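Local coordinates for ThiJ/pfpI family protein (Bacillus anthracis, PDB 3EFE) that is of unknown function but belongs to the DJ-1/PfpI family, whose glutaminase-like fold it shares with chaperones and cysteine-dependent enzymes, at residues N120-L134 against P142-V156. Sequence-based numbering, arbitrary orientation.
Sequences NMGYLDTRKHTSNNL and PNYKGEKFYELGPAV
A single parallel beta bridge between His129 and Tyr150 holds together the two loops on either side of helix 134-140, at the 155-158 edge of the central sheet of this DJ-1/PfpI-type alpha/beta fold. Glu151 N gives a nearly straight bond to His129 O (2.8 Å), while His129 N reaches Phe149 O from above the carbonyl plane at a longer 3.3 Å. With chi1 at 59°, the His129 ring tucks back between the two loops, sandwiched by Leu124 CB on one face and Tyr150 CA on the other. Its NE2 donates to Gly146 O (3.2 Å), and Phe149 N reaches the same oxygen from the opposite face of the carbonyl, so this oxygen is held by two donors, one from within the turn and one from the facing loop. Tyr144 meets the imidazole rim to rim, the planes 80° apart. Tyr150 is clamped in turn: Thr130 CA lies over one face, Leu134 CD1 sits 4.0 Å from the ring centroid over the other, and its hydroxyl shares a hydrogen bond with Ser131 OG, which also bonds Thr137 of helix 134-140. Nearer the surface, Lys128 bends round so that NZ meets the syn lone pair of Glu151 OE2 in a salt bridge, and Thr126 CA rests over the centre of the Phe149 ring. At the far end, Asp125 OD1 accepts Lys145 N at 2.8 Å, the donor lying 47° out of the carboxylate plane.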
# COMPACT_ATOMS: atom_id res chain seq x y z
N ASN D 120 14.58 7.33 19.16
CA ASN D 120 14.45 7.71 20.56
C ASN D 120 14.72 6.66 21.64
O ASN D 120 14.67 6.97 22.83
CB ASN D 120 13.09 8.33 20.84
CG ASN D 120 13.15 9.37 22.02
OD1 ASN D 120 12.27 9.40 22.88
ND2 ASN D 120 14.17 10.22 22.02
N MET D 121 15.01 5.42 21.26
CA MET D 121 15.31 4.36 22.26
C MET D 121 16.82 4.06 22.30
O MET D 121 17.30 3.23 23.10
CB MET D 121 14.48 3.11 21.99
CG MET D 121 13.05 3.33 22.17
SD MET D 121 12.48 2.99 23.83
CE MET D 121 11.16 4.15 23.78
N GLY D 122 17.56 4.80 21.49
CA GLY D 122 19.00 4.68 21.39
C GLY D 122 19.46 3.78 20.28
O GLY D 122 20.70 3.67 20.00
N TYR D 123 18.50 3.08 19.64
CA TYR D 123 18.91 1.93 18.80
C TYR D 123 19.57 2.31 17.48
O TYR D 123 20.25 1.46 16.88
CB TYR D 123 17.77 0.99 18.49
CG TYR D 123 16.91 0.45 19.63
CD1 TYR D 123 17.45 -0.05 20.77
CD2 TYR D 123 15.52 0.35 19.47
CE1 TYR D 123 16.63 -0.62 21.77
CE2 TYR D 123 14.71 -0.19 20.46
CZ TYR D 123 15.29 -0.70 21.59
OH TYR D 123 14.49 -1.25 22.58
N LEU D 124 19.40 3.54 17.00
CA LEU D 124 20.06 4.03 15.76
C LEU D 124 21.40 4.82 16.03
O LEU D 124 22.00 5.50 15.16
CB LEU D 124 19.07 4.93 14.98
CG LEU D 124 17.63 4.46 14.66
CD1 LEU D 124 16.96 5.46 13.77
CD2 LEU D 124 17.54 3.06 13.99
N ASP D 125 21.82 4.78 17.29
CA ASP D 125 22.97 5.56 17.74
C ASP D 125 24.20 5.06 17.09
O ASP D 125 25.08 5.87 16.86
CB ASP D 125 23.14 5.50 19.26
CG ASP D 125 22.21 6.44 19.98
OD1 ASP D 125 21.41 7.08 19.28
OD2 ASP D 125 22.25 6.53 21.23
N THR D 126 24.27 3.75 16.76
CA THR D 126 25.47 3.20 16.13
C THR D 126 25.15 2.27 14.95
O THR D 126 25.98 1.41 14.59
CB THR D 126 26.43 2.54 17.18
OG1 THR D 126 25.66 1.85 18.18
CG2 THR D 126 27.32 3.64 17.89
N ARG D 127 23.98 2.46 14.33
CA ARG D 127 23.67 1.77 13.06
C ARG D 127 23.42 2.79 11.94
O ARG D 127 22.88 3.86 12.21
CB ARG D 127 22.45 0.89 13.26
CG ARG D 127 22.60 -0.07 14.36
CD ARG D 127 21.31 -0.76 14.63
NE ARG D 127 21.53 -2.17 14.90
CZ ARG D 127 21.36 -2.76 16.08
NH1 ARG D 127 21.65 -4.07 16.17
NH2 ARG D 127 20.91 -2.06 17.16
N LYS D 128 23.82 2.47 10.70
CA LYS D 128 23.45 3.31 9.56
C LYS D 128 21.91 3.31 9.46
O LYS D 128 21.24 2.30 9.70
CB LYS D 128 24.02 2.82 8.23
CG LYS D 128 25.57 2.62 8.15
CD LYS D 128 26.08 1.32 7.34
CE LYS D 128 25.24 0.85 6.08
NZ LYS D 128 25.03 1.89 5.00
N HIS D 129 21.34 4.46 9.15
CA HIS D 129 19.90 4.58 9.11
C HIS D 129 19.52 5.84 8.37
O HIS D 129 20.33 6.75 8.16
CB HIS D 129 19.35 4.64 10.51
CG HIS D 129 19.89 5.78 11.31
ND1 HIS D 129 19.27 7.01 11.38
CD2 HIS D 129 21.02 5.88 12.05
CE1 HIS D 129 19.98 7.81 12.15
NE2 HIS D 129 21.04 7.15 12.57
N THR D 130 18.27 5.87 7.96
CA THR D 130 17.63 7.08 7.50
C THR D 130 16.29 7.32 8.26
O THR D 130 15.92 6.59 9.18
CB THR D 130 17.53 7.04 5.99
OG1 THR D 130 17.35 8.36 5.51
CG2 THR D 130 16.41 6.11 5.48
N SER D 131 15.62 8.39 7.92
CA SER D 131 14.31 8.75 8.50
C SER D 131 13.70 9.71 7.53
O SER D 131 14.28 9.99 6.52
CB SER D 131 14.41 9.35 9.91
OG SER D 131 14.96 10.66 9.94
N ASN D 132 12.51 10.19 7.82
CA ASN D 132 11.92 11.21 6.98
C ASN D 132 12.77 12.44 6.85
O ASN D 132 12.91 12.97 5.79
CB ASN D 132 10.49 11.53 7.47
CG ASN D 132 9.53 10.39 7.19
OD1 ASN D 132 9.63 9.73 6.14
ND2 ASN D 132 8.55 10.16 8.11
N ASN D 133 13.32 12.91 7.96
CA ASN D 133 14.09 14.16 7.99
C ASN D 133 14.96 14.17 9.25
O ASN D 133 14.44 14.00 10.38
CB ASN D 133 13.10 15.35 8.04
CG ASN D 133 13.81 16.69 8.12
OD1 ASN D 133 13.89 17.30 9.20
ND2 ASN D 133 14.38 17.14 6.97
N LEU D 134 16.25 14.35 9.06
CA LEU D 134 17.19 14.45 10.17
C LEU D 134 16.82 15.51 11.23
O LEU D 134 16.74 15.19 12.44
CB LEU D 134 18.53 14.83 9.60
CG LEU D 134 19.70 14.93 10.59
CD1 LEU D 134 19.81 13.64 11.46
CD2 LEU D 134 20.87 15.14 9.71
N PRO D 142 14.92 13.33 21.85
CA PRO D 142 15.92 13.72 22.86
C PRO D 142 17.10 12.73 23.08
O PRO D 142 18.25 13.18 23.21
CB PRO D 142 15.12 13.83 24.17
CG PRO D 142 13.70 13.51 23.85
CD PRO D 142 13.55 13.52 22.35
N ASN D 143 16.79 11.42 23.18
CA ASN D 143 17.82 10.41 23.46
C ASN D 143 18.48 9.80 22.19
O ASN D 143 19.08 8.72 22.27
CB ASN D 143 17.47 9.34 24.57
CG ASN D 143 15.96 9.16 24.86
OD1 ASN D 143 15.12 9.31 23.97
ND2 ASN D 143 15.64 8.75 26.10
N TYR D 144 18.40 10.53 21.07
CA TYR D 144 18.99 10.14 19.79
C TYR D 144 20.38 10.70 19.66
O TYR D 144 20.57 11.89 19.75
CB TYR D 144 18.10 10.60 18.62
CG TYR D 144 18.70 10.50 17.25
CD1 TYR D 144 19.00 9.28 16.67
CD2 TYR D 144 18.92 11.62 16.49
CE1 TYR D 144 19.57 9.21 15.39
CE2 TYR D 144 19.48 11.55 15.18
CZ TYR D 144 19.77 10.36 14.65
OH TYR D 144 20.29 10.32 13.36
N LYS D 145 21.36 9.85 19.43
CA LYS D 145 22.76 10.30 19.31
C LYS D 145 23.46 9.74 18.05
O LYS D 145 24.72 9.62 17.97
CB LYS D 145 23.55 9.90 20.58
CG LYS D 145 23.01 10.45 21.92
CD LYS D 145 23.60 9.64 23.11
CE LYS D 145 22.83 9.83 24.45
NZ LYS D 145 22.26 11.22 24.62
N GLY D 146 22.64 9.44 17.03
CA GLY D 146 23.09 8.72 15.85
C GLY D 146 23.29 9.60 14.67
O GLY D 146 23.41 9.11 13.60
N GLU D 147 23.34 10.90 14.83
CA GLU D 147 23.44 11.79 13.66
C GLU D 147 24.55 11.49 12.68
O GLU D 147 24.44 11.77 11.48
CB GLU D 147 23.59 13.24 14.10
CG GLU D 147 23.38 14.17 12.92
CD GLU D 147 23.54 15.66 13.19
OE1 GLU D 147 24.00 16.33 12.22
OE2 GLU D 147 23.19 16.13 14.31
N LYS D 148 25.65 10.96 13.20
CA LYS D 148 26.84 10.65 12.42
C LYS D 148 26.53 9.52 11.38
O LYS D 148 26.99 9.57 10.22
CB LYS D 148 27.98 10.26 13.42
CG LYS D 148 29.27 9.75 12.88
CD LYS D 148 30.17 10.89 12.47
CE LYS D 148 31.48 10.34 11.79
NZ LYS D 148 32.55 9.87 12.74
N PHE D 149 25.73 8.55 11.85
CA PHE D 149 25.28 7.33 11.14
C PHE D 149 24.13 7.48 10.15
O PHE D 149 23.86 6.55 9.35
CB PHE D 149 24.90 6.27 12.17
CG PHE D 149 26.10 5.77 12.92
CD1 PHE D 149 26.86 4.70 12.39
CD2 PHE D 149 26.54 6.41 14.09
CE1 PHE D 149 28.02 4.26 13.06
CE2 PHE D 149 27.69 5.97 14.76
CZ PHE D 149 28.43 4.89 14.24
N TYR D 150 23.51 8.64 10.18
CA TYR D 150 22.42 9.01 9.35
C TYR D 150 22.80 9.26 7.91
O TYR D 150 23.67 10.05 7.63
CB TYR D 150 21.75 10.29 9.92
CG TYR D 150 20.43 10.65 9.24
CD1 TYR D 150 19.23 10.33 9.85
CD2 TYR D 150 20.40 11.29 7.99
CE1 TYR D 150 18.00 10.62 9.24
CE2 TYR D 150 19.21 11.58 7.38
CZ TYR D 150 18.01 11.24 8.01
OH TYR D 150 16.82 11.52 7.42
N GLU D 151 22.03 8.65 7.00
CA GLU D 151 22.17 8.78 5.56
C GLU D 151 20.91 9.29 4.90
O GLU D 151 19.87 9.33 5.52
CB GLU D 151 22.51 7.42 4.95
CG GLU D 151 23.87 6.99 5.22
CD GLU D 151 24.09 5.56 4.82
OE1 GLU D 151 23.45 5.10 3.83
OE2 GLU D 151 24.92 4.89 5.49
N LEU D 152 21.00 9.67 3.62
CA LEU D 152 19.86 10.30 2.88
C LEU D 152 18.88 9.25 2.39
O LEU D 152 17.72 9.55 2.22
CB LEU D 152 20.35 11.13 1.67
CG LEU D 152 20.33 12.67 1.77
CD1 LEU D 152 20.84 13.24 3.14
CD2 LEU D 152 21.09 13.29 0.58
N GLY D 153 19.35 8.03 2.15
CA GLY D 153 18.46 6.94 1.86
C GLY D 153 17.89 7.20 0.51
O GLY D 153 18.65 7.49 -0.39
N PRO D 154 16.57 7.13 0.34
CA PRO D 154 15.44 7.03 1.27
C PRO D 154 15.22 5.65 1.96
O PRO D 154 14.26 5.52 2.70
CB PRO D 154 14.24 7.32 0.35
CG PRO D 154 14.66 6.54 -0.95
CD PRO D 154 16.10 7.03 -1.07
N ALA D 155 16.02 4.64 1.65
CA ALA D 155 16.08 3.36 2.34
C ALA D 155 17.56 2.98 2.55
O ALA D 155 18.41 3.16 1.65
CB ALA D 155 15.28 2.20 1.56
N VAL D 156 17.84 2.45 3.74
CA VAL D 156 19.20 2.14 4.18
C VAL D 156 19.13 0.79 4.89
O VAL D 156 18.19 0.52 5.69
CB VAL D 156 19.74 3.23 5.24
CG1 VAL D 156 21.02 2.77 5.97
CG2 VAL D 156 19.86 4.68 4.65
O HOH W 1 18.90 1.07 8.69